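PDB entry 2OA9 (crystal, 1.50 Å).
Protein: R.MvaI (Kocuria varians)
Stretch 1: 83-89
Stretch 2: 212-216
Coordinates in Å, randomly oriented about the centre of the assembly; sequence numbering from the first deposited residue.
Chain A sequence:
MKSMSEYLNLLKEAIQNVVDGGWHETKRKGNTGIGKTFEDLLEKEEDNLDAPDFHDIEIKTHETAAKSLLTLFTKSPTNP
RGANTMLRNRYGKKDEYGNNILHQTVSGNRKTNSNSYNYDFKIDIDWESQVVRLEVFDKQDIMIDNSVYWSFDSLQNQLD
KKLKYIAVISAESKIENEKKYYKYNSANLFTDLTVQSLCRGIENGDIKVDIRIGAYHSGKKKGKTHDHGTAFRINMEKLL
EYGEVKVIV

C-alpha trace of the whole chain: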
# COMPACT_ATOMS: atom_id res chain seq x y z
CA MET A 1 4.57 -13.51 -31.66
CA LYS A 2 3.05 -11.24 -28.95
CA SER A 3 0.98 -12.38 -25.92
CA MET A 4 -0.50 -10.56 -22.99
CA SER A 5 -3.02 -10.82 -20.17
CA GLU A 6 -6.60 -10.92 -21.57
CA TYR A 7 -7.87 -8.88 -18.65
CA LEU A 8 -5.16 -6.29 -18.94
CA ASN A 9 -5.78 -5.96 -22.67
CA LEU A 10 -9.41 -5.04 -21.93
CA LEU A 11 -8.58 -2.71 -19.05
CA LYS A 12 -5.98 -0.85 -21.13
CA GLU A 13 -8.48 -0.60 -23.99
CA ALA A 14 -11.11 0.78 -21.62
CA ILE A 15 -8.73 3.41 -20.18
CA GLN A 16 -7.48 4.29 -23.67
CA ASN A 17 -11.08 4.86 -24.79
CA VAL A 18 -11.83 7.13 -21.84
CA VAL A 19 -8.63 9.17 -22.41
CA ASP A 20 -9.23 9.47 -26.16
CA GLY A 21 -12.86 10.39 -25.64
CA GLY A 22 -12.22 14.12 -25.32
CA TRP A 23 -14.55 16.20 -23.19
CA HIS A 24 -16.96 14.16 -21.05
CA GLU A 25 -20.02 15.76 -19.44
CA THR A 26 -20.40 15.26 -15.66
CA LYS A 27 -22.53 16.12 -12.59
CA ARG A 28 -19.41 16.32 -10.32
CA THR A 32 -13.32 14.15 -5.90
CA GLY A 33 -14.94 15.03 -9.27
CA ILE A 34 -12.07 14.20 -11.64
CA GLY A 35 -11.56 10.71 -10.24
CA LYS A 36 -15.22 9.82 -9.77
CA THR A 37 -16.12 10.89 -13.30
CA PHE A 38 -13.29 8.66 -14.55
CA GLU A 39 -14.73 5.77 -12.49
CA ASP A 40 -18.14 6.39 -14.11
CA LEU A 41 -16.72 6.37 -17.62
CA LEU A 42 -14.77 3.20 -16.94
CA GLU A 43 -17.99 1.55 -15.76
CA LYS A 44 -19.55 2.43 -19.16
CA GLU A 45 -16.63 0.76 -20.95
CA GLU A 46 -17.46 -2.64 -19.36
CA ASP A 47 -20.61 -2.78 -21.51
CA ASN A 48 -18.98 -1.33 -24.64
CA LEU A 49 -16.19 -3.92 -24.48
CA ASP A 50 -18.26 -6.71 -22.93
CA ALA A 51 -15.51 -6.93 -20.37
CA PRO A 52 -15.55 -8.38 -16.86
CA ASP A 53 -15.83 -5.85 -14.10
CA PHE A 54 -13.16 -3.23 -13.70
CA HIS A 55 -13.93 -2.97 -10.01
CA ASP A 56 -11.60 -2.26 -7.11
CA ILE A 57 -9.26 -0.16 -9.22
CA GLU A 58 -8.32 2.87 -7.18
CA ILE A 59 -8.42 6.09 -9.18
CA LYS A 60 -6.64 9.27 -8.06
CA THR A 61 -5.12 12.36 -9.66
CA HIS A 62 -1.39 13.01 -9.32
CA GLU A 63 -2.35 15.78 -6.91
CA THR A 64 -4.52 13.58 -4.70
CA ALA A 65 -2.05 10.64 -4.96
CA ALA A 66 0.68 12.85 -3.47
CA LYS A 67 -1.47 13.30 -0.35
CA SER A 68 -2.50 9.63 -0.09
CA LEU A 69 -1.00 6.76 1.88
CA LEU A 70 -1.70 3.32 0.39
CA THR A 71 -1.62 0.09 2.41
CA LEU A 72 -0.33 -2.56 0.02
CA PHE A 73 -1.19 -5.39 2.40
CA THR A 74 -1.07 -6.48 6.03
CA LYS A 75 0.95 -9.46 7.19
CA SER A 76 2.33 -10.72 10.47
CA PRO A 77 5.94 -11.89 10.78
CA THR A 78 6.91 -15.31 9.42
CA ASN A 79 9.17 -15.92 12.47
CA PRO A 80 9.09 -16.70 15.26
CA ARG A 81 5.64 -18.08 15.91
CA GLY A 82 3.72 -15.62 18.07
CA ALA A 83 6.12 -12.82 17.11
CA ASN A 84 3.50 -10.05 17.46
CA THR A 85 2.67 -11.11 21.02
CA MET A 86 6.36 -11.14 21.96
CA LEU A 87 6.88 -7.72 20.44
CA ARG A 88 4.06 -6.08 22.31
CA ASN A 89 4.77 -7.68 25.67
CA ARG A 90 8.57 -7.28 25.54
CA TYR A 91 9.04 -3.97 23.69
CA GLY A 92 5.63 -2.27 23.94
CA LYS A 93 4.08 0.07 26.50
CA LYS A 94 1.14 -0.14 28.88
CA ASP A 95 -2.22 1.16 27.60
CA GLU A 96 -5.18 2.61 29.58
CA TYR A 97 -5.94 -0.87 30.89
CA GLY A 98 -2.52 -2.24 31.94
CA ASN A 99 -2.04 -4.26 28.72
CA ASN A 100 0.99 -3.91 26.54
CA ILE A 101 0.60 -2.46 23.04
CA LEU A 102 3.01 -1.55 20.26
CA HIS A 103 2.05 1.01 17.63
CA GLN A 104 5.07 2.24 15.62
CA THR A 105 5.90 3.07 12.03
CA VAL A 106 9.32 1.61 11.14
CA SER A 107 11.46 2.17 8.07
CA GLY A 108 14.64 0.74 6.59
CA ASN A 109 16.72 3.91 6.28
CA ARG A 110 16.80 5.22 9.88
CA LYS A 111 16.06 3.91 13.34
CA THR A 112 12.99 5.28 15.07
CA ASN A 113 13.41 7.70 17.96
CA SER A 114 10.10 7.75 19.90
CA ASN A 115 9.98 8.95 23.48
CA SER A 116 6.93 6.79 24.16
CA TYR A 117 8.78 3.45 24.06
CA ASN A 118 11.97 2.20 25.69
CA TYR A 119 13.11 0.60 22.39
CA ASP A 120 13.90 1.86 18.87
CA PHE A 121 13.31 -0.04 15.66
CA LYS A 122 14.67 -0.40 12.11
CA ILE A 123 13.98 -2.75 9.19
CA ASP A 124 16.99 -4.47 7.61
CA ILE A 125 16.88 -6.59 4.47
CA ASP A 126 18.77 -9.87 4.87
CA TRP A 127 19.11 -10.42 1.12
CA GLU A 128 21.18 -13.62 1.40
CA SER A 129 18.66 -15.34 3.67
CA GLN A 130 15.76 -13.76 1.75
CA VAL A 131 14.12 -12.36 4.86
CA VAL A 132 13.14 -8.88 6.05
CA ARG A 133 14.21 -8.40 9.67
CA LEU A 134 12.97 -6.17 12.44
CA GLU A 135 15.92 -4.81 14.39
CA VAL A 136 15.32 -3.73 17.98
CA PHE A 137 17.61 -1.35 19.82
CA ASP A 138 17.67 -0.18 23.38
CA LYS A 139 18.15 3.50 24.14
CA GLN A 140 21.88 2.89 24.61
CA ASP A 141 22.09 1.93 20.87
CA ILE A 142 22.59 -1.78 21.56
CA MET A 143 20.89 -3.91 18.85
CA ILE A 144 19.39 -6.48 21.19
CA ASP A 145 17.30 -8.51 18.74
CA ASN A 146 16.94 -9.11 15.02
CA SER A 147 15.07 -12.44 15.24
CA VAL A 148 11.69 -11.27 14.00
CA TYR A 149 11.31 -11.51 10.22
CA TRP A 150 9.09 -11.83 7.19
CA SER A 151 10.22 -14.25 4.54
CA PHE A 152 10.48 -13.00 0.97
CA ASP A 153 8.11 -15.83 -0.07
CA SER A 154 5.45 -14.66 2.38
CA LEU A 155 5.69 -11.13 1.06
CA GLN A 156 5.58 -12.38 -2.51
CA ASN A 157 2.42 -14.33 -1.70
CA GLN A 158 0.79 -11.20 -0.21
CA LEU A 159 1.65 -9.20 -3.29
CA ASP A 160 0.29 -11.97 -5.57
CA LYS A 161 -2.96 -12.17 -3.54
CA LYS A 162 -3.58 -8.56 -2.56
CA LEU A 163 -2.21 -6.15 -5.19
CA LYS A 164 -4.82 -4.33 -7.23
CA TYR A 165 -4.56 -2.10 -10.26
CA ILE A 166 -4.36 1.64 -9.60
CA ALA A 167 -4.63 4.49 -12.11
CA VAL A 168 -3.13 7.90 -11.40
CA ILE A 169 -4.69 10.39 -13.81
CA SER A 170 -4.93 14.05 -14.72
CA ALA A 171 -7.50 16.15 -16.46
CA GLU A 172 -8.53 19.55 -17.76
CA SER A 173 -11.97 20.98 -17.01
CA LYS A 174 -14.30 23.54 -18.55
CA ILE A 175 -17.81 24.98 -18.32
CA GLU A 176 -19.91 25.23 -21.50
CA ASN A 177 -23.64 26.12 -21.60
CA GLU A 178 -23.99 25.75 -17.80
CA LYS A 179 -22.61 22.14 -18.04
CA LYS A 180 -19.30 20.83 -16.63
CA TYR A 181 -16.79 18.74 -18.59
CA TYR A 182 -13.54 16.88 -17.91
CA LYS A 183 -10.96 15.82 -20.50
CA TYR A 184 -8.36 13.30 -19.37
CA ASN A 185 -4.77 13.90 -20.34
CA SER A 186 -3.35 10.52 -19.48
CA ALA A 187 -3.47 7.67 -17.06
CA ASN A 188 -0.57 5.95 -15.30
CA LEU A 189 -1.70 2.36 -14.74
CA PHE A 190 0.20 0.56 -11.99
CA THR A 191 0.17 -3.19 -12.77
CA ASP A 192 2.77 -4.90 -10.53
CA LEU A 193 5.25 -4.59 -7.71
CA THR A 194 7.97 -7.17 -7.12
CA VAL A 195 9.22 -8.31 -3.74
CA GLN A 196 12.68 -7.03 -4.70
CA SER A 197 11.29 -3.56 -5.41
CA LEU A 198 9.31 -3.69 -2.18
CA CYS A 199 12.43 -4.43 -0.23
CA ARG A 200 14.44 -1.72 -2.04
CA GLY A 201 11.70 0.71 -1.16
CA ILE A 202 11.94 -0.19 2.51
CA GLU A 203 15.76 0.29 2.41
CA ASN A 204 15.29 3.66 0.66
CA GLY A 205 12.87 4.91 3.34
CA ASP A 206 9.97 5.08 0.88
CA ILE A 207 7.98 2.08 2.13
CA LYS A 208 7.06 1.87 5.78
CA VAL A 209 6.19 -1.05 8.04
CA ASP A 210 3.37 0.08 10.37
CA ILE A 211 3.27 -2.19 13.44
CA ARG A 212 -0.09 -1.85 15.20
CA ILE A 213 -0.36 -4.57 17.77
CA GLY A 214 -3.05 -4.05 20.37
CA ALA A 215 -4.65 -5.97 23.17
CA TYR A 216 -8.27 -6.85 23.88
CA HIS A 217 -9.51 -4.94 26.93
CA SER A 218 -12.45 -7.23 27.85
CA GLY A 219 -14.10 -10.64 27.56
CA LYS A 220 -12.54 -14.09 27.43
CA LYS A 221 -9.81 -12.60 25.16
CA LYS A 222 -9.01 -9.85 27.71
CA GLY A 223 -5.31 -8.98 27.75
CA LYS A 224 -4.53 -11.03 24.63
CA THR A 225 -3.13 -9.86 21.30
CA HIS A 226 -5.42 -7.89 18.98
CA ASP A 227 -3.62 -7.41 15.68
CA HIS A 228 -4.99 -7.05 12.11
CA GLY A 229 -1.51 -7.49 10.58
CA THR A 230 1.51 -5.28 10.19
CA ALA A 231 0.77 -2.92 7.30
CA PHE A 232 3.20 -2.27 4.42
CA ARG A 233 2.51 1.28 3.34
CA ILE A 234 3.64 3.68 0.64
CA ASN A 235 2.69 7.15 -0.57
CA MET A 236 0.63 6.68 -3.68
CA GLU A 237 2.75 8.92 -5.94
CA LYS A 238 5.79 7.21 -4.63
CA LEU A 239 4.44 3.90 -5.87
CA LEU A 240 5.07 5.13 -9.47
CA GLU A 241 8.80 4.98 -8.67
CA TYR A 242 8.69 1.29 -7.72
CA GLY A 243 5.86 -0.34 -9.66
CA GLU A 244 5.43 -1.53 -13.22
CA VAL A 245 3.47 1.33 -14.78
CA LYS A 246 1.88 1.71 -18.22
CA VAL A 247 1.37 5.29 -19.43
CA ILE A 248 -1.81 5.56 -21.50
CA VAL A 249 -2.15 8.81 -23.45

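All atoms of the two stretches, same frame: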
# COMPACT_ATOMS: atom_id res chain seq x y z
N ALA A 83 5.28 -14.01 17.11
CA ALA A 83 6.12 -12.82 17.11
C ALA A 83 5.38 -11.56 17.59
O ALA A 83 5.95 -10.79 18.35
CB ALA A 83 6.68 -12.57 15.76
N ASN A 84 4.15 -11.34 17.13
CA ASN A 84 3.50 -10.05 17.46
C ASN A 84 3.17 -9.94 18.94
O ASN A 84 3.35 -8.88 19.55
CB ASN A 84 2.37 -9.70 16.43
CG ASN A 84 2.95 -9.04 15.10
OD1 ASN A 84 4.16 -8.78 14.96
ND2 ASN A 84 2.07 -8.77 14.15
N THR A 85 2.84 -11.05 19.58
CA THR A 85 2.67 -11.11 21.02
C THR A 85 3.97 -10.85 21.78
O THR A 85 3.99 -10.11 22.75
CB THR A 85 2.08 -12.45 21.44
OG1 THR A 85 0.81 -12.63 20.77
CG2 THR A 85 1.83 -12.52 22.95
N MET A 86 5.08 -11.45 21.32
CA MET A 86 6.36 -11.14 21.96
C MET A 86 6.70 -9.67 21.86
O MET A 86 7.17 -9.04 22.80
CB MET A 86 7.50 -11.96 21.37
CG MET A 86 8.84 -11.75 22.04
SD MET A 86 9.81 -10.34 21.35
CE MET A 86 10.16 -11.04 19.79
N LEU A 87 6.48 -9.09 20.68
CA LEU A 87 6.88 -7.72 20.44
C LEU A 87 6.12 -6.78 21.35
O LEU A 87 6.67 -5.86 21.94
CB LEU A 87 6.66 -7.31 19.00
CG LEU A 87 7.57 -7.92 17.95
CD1 LEU A 87 7.03 -7.57 16.55
CD2 LEU A 87 9.01 -7.46 18.10
N ARG A 88 4.82 -7.00 21.49
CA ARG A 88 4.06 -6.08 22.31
C ARG A 88 4.41 -6.20 23.79
O ARG A 88 4.59 -5.19 24.46
CB ARG A 88 2.55 -6.23 22.03
CG ARG A 88 1.83 -7.28 22.74
CD ARG A 88 0.31 -7.27 22.45
NE ARG A 88 -0.20 -8.45 23.04
CZ ARG A 88 -0.64 -8.53 24.29
NH1 ARG A 88 -0.63 -7.47 25.11
NH2 ARG A 88 -1.05 -9.70 24.77
N ASN A 89 4.53 -7.45 24.25
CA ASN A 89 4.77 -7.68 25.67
C ASN A 89 6.19 -7.25 26.05
O ASN A 89 6.40 -6.62 27.08
CB ASN A 89 4.53 -9.11 26.06
CG ASN A 89 3.06 -9.38 26.33
OD1 ASN A 89 2.35 -8.45 26.62
ND2 ASN A 89 2.62 -10.60 26.20
N ARG A 212 1.07 -2.32 14.41
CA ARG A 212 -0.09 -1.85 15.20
C ARG A 212 -0.66 -3.05 15.91
O ARG A 212 -1.65 -3.66 15.50
CB ARG A 212 -1.10 -1.16 14.28
CG ARG A 212 -2.25 -0.48 14.95
CD ARG A 212 -3.42 -0.23 14.00
NE ARG A 212 -3.66 1.19 13.73
CZ ARG A 212 -4.65 1.93 14.24
NH1 ARG A 212 -5.52 1.45 15.13
NH2 ARG A 212 -4.76 3.19 13.87
N ILE A 213 -0.01 -3.39 17.01
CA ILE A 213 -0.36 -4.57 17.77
C ILE A 213 -1.03 -4.12 19.08
O ILE A 213 -0.39 -3.54 19.96
CB ILE A 213 0.84 -5.40 18.12
CG1 ILE A 213 1.74 -5.62 16.92
CG2 ILE A 213 0.38 -6.75 18.68
CD1 ILE A 213 3.06 -6.25 17.21
N GLY A 214 -2.30 -4.42 19.19
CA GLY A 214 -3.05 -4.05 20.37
C GLY A 214 -3.32 -5.22 21.27
O GLY A 214 -2.80 -6.31 21.10
N ALA A 215 -4.18 -4.96 22.23
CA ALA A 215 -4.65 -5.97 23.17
C ALA A 215 -6.15 -5.79 23.43
O ALA A 215 -6.64 -4.68 23.61
CB ALA A 215 -3.86 -5.87 24.51
N TYR A 216 -6.86 -6.89 23.50
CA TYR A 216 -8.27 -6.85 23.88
C TYR A 216 -8.40 -6.33 25.30
O TYR A 216 -7.62 -6.69 26.17
CB TYR A 216 -8.91 -8.23 23.72
CG TYR A 216 -9.04 -8.66 22.28
CD1 TYR A 216 -9.92 -8.04 21.42
CD2 TYR A 216 -8.22 -9.67 21.75
CE1 TYR A 216 -10.05 -8.44 20.08
CE2 TYR A 216 -8.34 -10.07 20.42
CZ TYR A 216 -9.25 -9.45 19.59
OH TYR A 216 -9.38 -9.81 18.26

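The contact between helix 83-89 and strand 212-215 of R.MvaI is a small van der Waals packing, without a hydrogen bond across it, in which one isoleucine on the strand fits against three residues along one side of the helix. It illustrates a general principle: when a helix crosses a strand steeply, only a short length of each can meet, and a single well-placed side chain may carry a large part of the contact. Here the two axes make an angle of 78° and approach to 8.7 Å, and the buried surface, both sides summed, is just 251 Å².

Ile213 supplies the largest share of that surface. Its CA-to-CB bond points toward the helix, and its m,t rotamer extends CD1 to the space between Asn84 and Leu87. CD1 of Ile213 lies 3.5 Å from CG of Asn84, so the methyl group packs against the carboxamide of a polar residue; ND2 of that amide is hydrogen-bonded elsewhere in the structure. The same CD1 of Ile213 is 4.2 Å from CB of Leu87, a looser apolar contact. CG2 of Ile213 lies 3.8 Å from CD of Arg88 and also 4.2 Å from CB of Asn84, so both branches touch Asn84.

The spacing of these partners follows from helical periodicity. Asn84 and Arg88 are one turn apart, linked by the backbone hydrogen bond from Arg88 N to Asn84 O (3.1 Å), and so both project toward the strand, as does Leu87. Thr85, by contrast, points away. The strand shows its own alternation: Ile213 and Ala215 point toward the helix, while Arg212 points away and Gly214, between the two inward residues, has no side chain to direct.

Arg88 carries the contact further along the strand. Its CA is 6.5 Å from the CA of Ile213, yet the extended t conformation at chi2 and chi3 takes the side chain past that residue. CD of Arg88 comes within 3.5 Å of the carbonyl O of Gly214, a close approach that is not a hydrogen bond. Beyond it, CB of Ala215 lies over one face of the guanidinium, 3.7 Å from NH1 of Arg88. A methyl group placed over this flat face leaves the in-plane N–H groups free for other partners, and NE, NH1 and NH2 are all hydrogen-bonded elsewhere in the structure. A charged side chain thus serves here through its carbon atoms and its planar surface.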